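Local structure of O-methyltransferase, putative (Bacillus cereus, 3DUW) at residues A[102-106]-A[107-111]; A[122-125]-A[126-130]. The protein probably transfers the methyl group of S-adenosylmethionine to a hydroxyl of an acceptor substrate, as a member of the Rossmann-like O-methyltransferases. All coordinates share one frame; numbering follows the deposited sequence.

Contact 1: A[102-106]-A[107-111]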
loop_
_atom_site.group_PDB
_atom_site.type_symbol
_atom_site.label_atom_id
_atom_site.label_comp_id
_atom_site.label_asym_id
_atom_site.label_seq_id
_atom_site.Cartn_x
_atom_site.Cartn_y
_atom_site.Cartn_z
ATOM N N ASN A 102 -2.038 16.656 -21.168
ATOM C CA ASN A 102 -1.142 15.559 -20.827
ATOM C C ASN A 102 -1.860 14.229 -20.959
ATOM O O ASN A 102 -1.293 13.255 -21.452
ATOM C CB ASN A 102 -0.607 15.720 -19.403
ATOM C CG ASN A 102 0.431 16.818 -19.297
ATOM O OD1 ASN A 102 1.180 17.063 -20.242
ATOM N ND2 ASN A 102 0.496 17.471 -18.143
ATOM N N ILE A 103 -3.110 14.191 -20.513
ATOM C CA ILE A 103 -3.906 12.977 -20.594
ATOM C C ILE A 103 -4.122 12.594 -22.058
ATOM O O ILE A 103 -4.099 11.414 -22.413
ATOM C CB ILE A 103 -5.258 13.173 -19.873
ATOM C CG1 ILE A 103 -5.009 13.283 -18.365
ATOM C CG2 ILE A 103 -6.199 12.016 -20.179
ATOM C CD1 ILE A 103 -6.226 13.671 -17.558
ATOM N N GLU A 104 -4.310 13.598 -22.908
ATOM C CA GLU A 104 -4.509 13.359 -24.334
ATOM C C GLU A 104 -3.229 12.827 -24.970
ATOM O O GLU A 104 -3.271 11.908 -25.791
ATOM C CB GLU A 104 -4.934 14.652 -25.035
ATOM C CG GLU A 104 -5.053 14.533 -26.549
ATOM C CD GLU A 104 -6.084 13.509 -26.975
ATOM O OE1 GLU A 104 -7.271 13.679 -26.625
ATOM O OE2 GLU A 104 -5.708 12.535 -27.661
ATOM N N ARG A 105 -2.090 13.396 -24.585
ATOM C CA ARG A 105 -0.813 12.961 -25.135
ATOM C C ARG A 105 -0.529 11.519 -24.722
ATOM O O ARG A 105 0.195 10.798 -25.408
ATOM C CB ARG A 105 0.321 13.882 -24.667
ATOM C CG ARG A 105 1.457 14.010 -25.686
ATOM C CD ARG A 105 2.531 15.013 -25.270
ATOM N NE ARG A 105 1.972 16.283 -24.817
ATOM C CZ ARG A 105 1.787 16.595 -23.538
ATOM N NH1 ARG A 105 2.127 15.732 -22.590
ATOM N NH2 ARG A 105 1.247 17.753 -23.204
ATOM N N ALA A 106 -1.107 11.106 -23.597
ATOM C CA ALA A 106 -0.933 9.749 -23.092
ATOM C C ALA A 106 -2.003 8.824 -23.682
ATOM O O ALA A 106 -2.083 7.648 -23.332
ATOM C CB ALA A 106 -1.013 9.744 -21.567
ATOM N N ASN A 107 -2.817 9.370 -24.583
ATOM C CA ASN A 107 -3.885 8.620 -25.244
ATOM C C ASN A 107 -4.869 7.994 -24.260
ATOM O O ASN A 107 -5.221 6.821 -24.388
ATOM C CB ASN A 107 -3.292 7.528 -26.141
ATOM C CG ASN A 107 -2.473 8.093 -27.283
ATOM O OD1 ASN A 107 -2.951 8.930 -28.051
ATOM N ND2 ASN A 107 -1.233 7.636 -27.403
ATOM N N LEU A 108 -5.323 8.785 -23.293
ATOM C CA LEU A 108 -6.258 8.300 -22.283
ATOM C C LEU A 108 -7.502 9.170 -22.149
ATOM O O LEU A 108 -8.313 8.959 -21.248
ATOM C CB LEU A 108 -5.550 8.208 -20.928
ATOM C CG LEU A 108 -4.470 7.128 -20.825
ATOM C CD1 LEU A 108 -3.597 7.395 -19.611
ATOM C CD2 LEU A 108 -5.115 5.749 -20.740
ATOM N N ASN A 109 -7.660 10.142 -23.041
ATOM C CA ASN A 109 -8.820 11.024 -22.980
ATOM C C ASN A 109 -10.133 10.252 -23.091
ATOM O O ASN A 109 -11.179 10.735 -22.661
ATOM C CB ASN A 109 -8.742 12.075 -24.084
ATOM C CG ASN A 109 -8.434 11.474 -25.429
ATOM O OD1 ASN A 109 -7.325 10.993 -25.664
ATOM N ND2 ASN A 109 -9.416 11.484 -26.322
ATOM N N ASP A 110 -10.079 9.053 -23.662
ATOM C CA ASP A 110 -11.276 8.234 -23.805
ATOM C C ASP A 110 -11.669 7.599 -22.470
ATOM O O ASP A 110 -12.809 7.169 -22.292
ATOM C CB ASP A 110 -11.048 7.137 -24.854
ATOM C CG ASP A 110 -10.121 6.041 -24.366
ATOM O OD1 ASP A 110 -9.074 6.364 -23.763
ATOM O OD2 ASP A 110 -10.437 4.853 -24.592
ATOM N N ARG A 111 -10.721 7.546 -21.535
ATOM C CA ARG A 111 -10.958 6.960 -20.215
ATOM C C ARG A 111 -11.039 7.995 -19.100
ATOM O O ARG A 111 -11.464 7.675 -17.991
ATOM C CB ARG A 111 -9.828 5.996 -19.833
ATOM C CG ARG A 111 -9.751 4.689 -20.586
ATOM C CD ARG A 111 -8.648 3.839 -19.970
ATOM N NE ARG A 111 -8.473 2.558 -20.643
ATOM C CZ ARG A 111 -7.562 1.654 -20.300
ATOM N NH1 ARG A 111 -6.737 1.884 -19.284
ATOM N NH2 ARG A 111 -7.472 0.519 -20.979
#
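Leu108 folds back over the end of helix 93-105 and meets Ile103 and Ala106, closing a Schellman motif. Its CB lies 3.9 Å from CG2 of Ile103, the branch that stands anti to that residue's backbone N. The next atom, CG, rests 3.5 Å from the carbonyl O of Ala106. With chi1 at -68°, CG sits beside the backbone N of Leu108, and the CD1 branch reaches back to CB of Ala106 at 4.0 Å. The leucine thus bridges two residues of the last helical turn, with Ile103 at its root and Ala106 at one tip.

Two backbone bonds define the cap. The longer loop runs from Leu108 N to Ile103 O, 3.0 Å and fairly straight. Inside it Asn107 N donates to Glu104 O at 2.8 Å; here the donor stands well above the carbonyl plane instead of on a lone pair. Asn107 makes the reversal possible through its positive phi of 57°, a left-handed conformation that asparagine tolerates well. Ile103 CG2 also presses on the backbone of the turn, 3.7 Å from Asn109 N, a buried amide without a hydrogen-bond partner.

On the helix itself, Arg105, bent at chi3, folds back and holds Asn102 OD1 end-on with NH1 and NH2, the oxygen lying in the guanidinium plane. NH1 donates to a lone pair of OD1 in the carbonyl plane, while NH2 comes in 29° out of that plane. Asn102 ND2 is in turn bonded to Gly69 O.

Beyond the turn the leucine packs on Ile74 and Ala77 of helix 71-77, and Ile74 also touches Ala106. Ile103 is flanked by Thr73 of that helix and by Val112 and Val114 of strand 112-116, while Asn102 and Ala106 face helix 23-34.

Contact 2: A[122-125]-A[126-130]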
loop_
_atom_site.group_PDB
_atom_site.type_symbol
_atom_site.label_atom_id
_atom_site.label_comp_id
_atom_site.label_asym_id
_atom_site.label_seq_id
_atom_site.Cartn_x
_atom_site.Cartn_y
_atom_site.Cartn_z
ATOM N N SER A 122 -18.320 20.459 -7.861
ATOM C CA SER A 122 -18.360 19.372 -8.827
ATOM C C SER A 122 -18.914 18.080 -8.232
ATOM O O SER A 122 -19.599 17.324 -8.916
ATOM C CB SER A 122 -16.961 19.120 -9.398
ATOM O OG SER A 122 -16.514 20.234 -10.152
ATOM N N LEU A 123 -18.615 17.823 -6.962
ATOM C CA LEU A 123 -19.096 16.611 -6.310
ATOM C C LEU A 123 -20.623 16.606 -6.228
ATOM O O LEU A 123 -21.258 15.565 -6.400
ATOM C CB LEU A 123 -18.464 16.481 -4.919
ATOM C CG LEU A 123 -16.969 16.128 -4.973
ATOM C CD1 LEU A 123 -16.300 16.418 -3.646
ATOM C CD2 LEU A 123 -16.811 14.664 -5.349
ATOM N N GLN A 124 -21.207 17.774 -5.984
ATOM C CA GLN A 124 -22.659 17.898 -5.907
ATOM C C GLN A 124 -23.249 17.638 -7.290
ATOM O O GLN A 124 -24.289 16.990 -7.420
ATOM C CB GLN A 124 -23.047 19.296 -5.427
ATOM C CG GLN A 124 -24.546 19.510 -5.253
ATOM C CD GLN A 124 -25.181 18.476 -4.344
ATOM O OE1 GLN A 124 -25.640 17.426 -4.800
ATOM N NE2 GLN A 124 -25.195 18.760 -3.049
ATOM N N GLN A 125 -22.573 18.140 -8.320
ATOM C CA GLN A 125 -23.021 17.949 -9.695
ATOM C C GLN A 125 -22.966 16.472 -10.063
ATOM O O GLN A 125 -23.876 15.945 -10.704
ATOM C CB GLN A 125 -22.142 18.750 -10.660
ATOM C CG GLN A 125 -22.284 20.255 -10.531
ATOM C CD GLN A 125 -21.347 21.008 -11.453
ATOM O OE1 GLN A 125 -21.330 20.777 -12.661
ATOM N NE2 GLN A 125 -20.564 21.920 -10.885
ATOM N N ILE A 126 -21.888 15.807 -9.658
ATOM C CA ILE A 126 -21.713 14.389 -9.942
ATOM C C ILE A 126 -22.855 13.577 -9.334
ATOM O O ILE A 126 -23.355 12.639 -9.955
ATOM C CB ILE A 126 -20.346 13.894 -9.411
ATOM C CG1 ILE A 126 -19.229 14.493 -10.272
ATOM C CG2 ILE A 126 -20.285 12.375 -9.425
ATOM C CD1 ILE A 126 -17.832 14.250 -9.742
ATOM N N GLU A 127 -23.271 13.938 -8.126
ATOM C CA GLU A 127 -24.375 13.238 -7.482
ATOM C C GLU A 127 -25.660 13.530 -8.251
ATOM O O GLU A 127 -26.444 12.621 -8.538
ATOM C CB GLU A 127 -24.533 13.684 -6.029
ATOM C CG GLU A 127 -25.808 13.155 -5.386
ATOM C CD GLU A 127 -25.875 13.416 -3.900
ATOM O OE1 GLU A 127 -25.731 14.584 -3.486
ATOM O OE2 GLU A 127 -26.081 12.444 -3.142
ATOM N N ASN A 128 -25.868 14.802 -8.582
ATOM C CA ASN A 128 -27.048 15.222 -9.336
ATOM C C ASN A 128 -27.127 14.430 -10.629
ATOM O O ASN A 128 -28.197 13.969 -11.029
ATOM C CB ASN A 128 -26.976 16.714 -9.660
ATOM C CG ASN A 128 -27.215 17.590 -8.448
ATOM O OD1 ASN A 128 -27.091 18.812 -8.521
ATOM N ND2 ASN A 128 -27.566 16.971 -7.325
ATOM N N GLU A 129 -25.984 14.288 -11.291
ATOM C CA GLU A 129 -25.915 13.532 -12.528
ATOM C C GLU A 129 -25.996 12.060 -12.130
ATOM O O GLU A 129 -25.841 11.728 -10.954
ATOM C CB GLU A 129 -24.614 13.878 -13.267
ATOM C CG GLU A 129 -24.658 15.287 -13.877
ATOM C CD GLU A 129 -23.295 15.857 -14.230
ATOM O OE1 GLU A 129 -22.477 15.128 -14.827
ATOM O OE2 GLU A 129 -23.054 17.047 -13.924
ATOM N N LYS A 130 -26.255 11.176 -13.084
ATOM C CA LYS A 130 -26.387 9.761 -12.748
ATOM C C LYS A 130 -25.110 8.927 -12.768
ATOM O O LYS A 130 -25.082 7.844 -13.352
ATOM C CB LYS A 130 -27.442 9.117 -13.652
ATOM C CG LYS A 130 -28.874 9.471 -13.265
ATOM C CD LYS A 130 -29.858 9.181 -14.386
ATOM C CE LYS A 130 -29.801 10.257 -15.462
ATOM N NZ LYS A 130 -28.440 10.402 -16.049
#
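The flat ends of Gln124, Glu127 and Asn128 gather on one flank of helix 119-128, with the Gln124 amide plane turned only 18° from the Glu127 carboxylate and 23° from the Asn128 amide. Over one face of the Asn128 amide lies the backbone carbonyl of Gln124, its O 3.2 Å from Asn128 CG. Gln125 O lies obliquely to one side of the Glu129 carboxylate, well off its centre, 3.6 Å from CD. The OE1 end of that carboxylate is engaged by Arg115 in a salt bridge, which ties the side chain back toward the strand leading into the helix. Gln125 OE1 makes a weak hydrogen bond to the same arginine.

Under these groups the backbone keeps regular i to i+4 bonding through the last two turns. Ser122 O receives Ile126 N at 2.8 Å, Leu123 O receives Glu127 N, Gln124 O receives Asn128 N, and the series ends with Glu129 N to Gln125 O at 2.7 Å, although Glu129 has itself left helical angles. Ile126 lies close along this ladder: chi1 of -70° sets CG1 beside its own backbone N, 3.2 Å from Ser122 O.

The buried flank is mostly apolar. Ser122, Leu123 and Ile126 all touch Leu89 of strand 85-90, and Ile126 also reaches Val87 and Phe134. Trp152 of helix 146-155 packs against Leu123, Gln124 and Glu127. Leu123 also touches Tyr149; both Tyr149 and Ala119, at the start of this helix, bind S-adenosyl-L-homocysteine. An amphipathic helix laid on the parallel part of the mixed sheet, its N-terminal end near the cofactor and its C-terminal turn pointing away from it, is characteristic of the Rossmann-like methyltransferase fold.

In the fold
From the N terminus the chain first lays down helices 23-34 and 71-77, which residues 102-111 later join. Strand 85-90 then leads into helix 93-105; contact 1 closes the turn after this helix, from which the chain enters strand 112-116 at an edge of the sheet, completing a beta-alpha-beta crossover. That strand feeds helix 119-128, whose C-terminal half, with the residues just after it, forms contact 2 and joins strand 85-90 to helix 146-155. The chain then returns to strand 136-139, on the other side of strand 61-65 from 85-90. The two contacts follow in series, neither nested nor crossing, their nearest atoms about 12 Å apart.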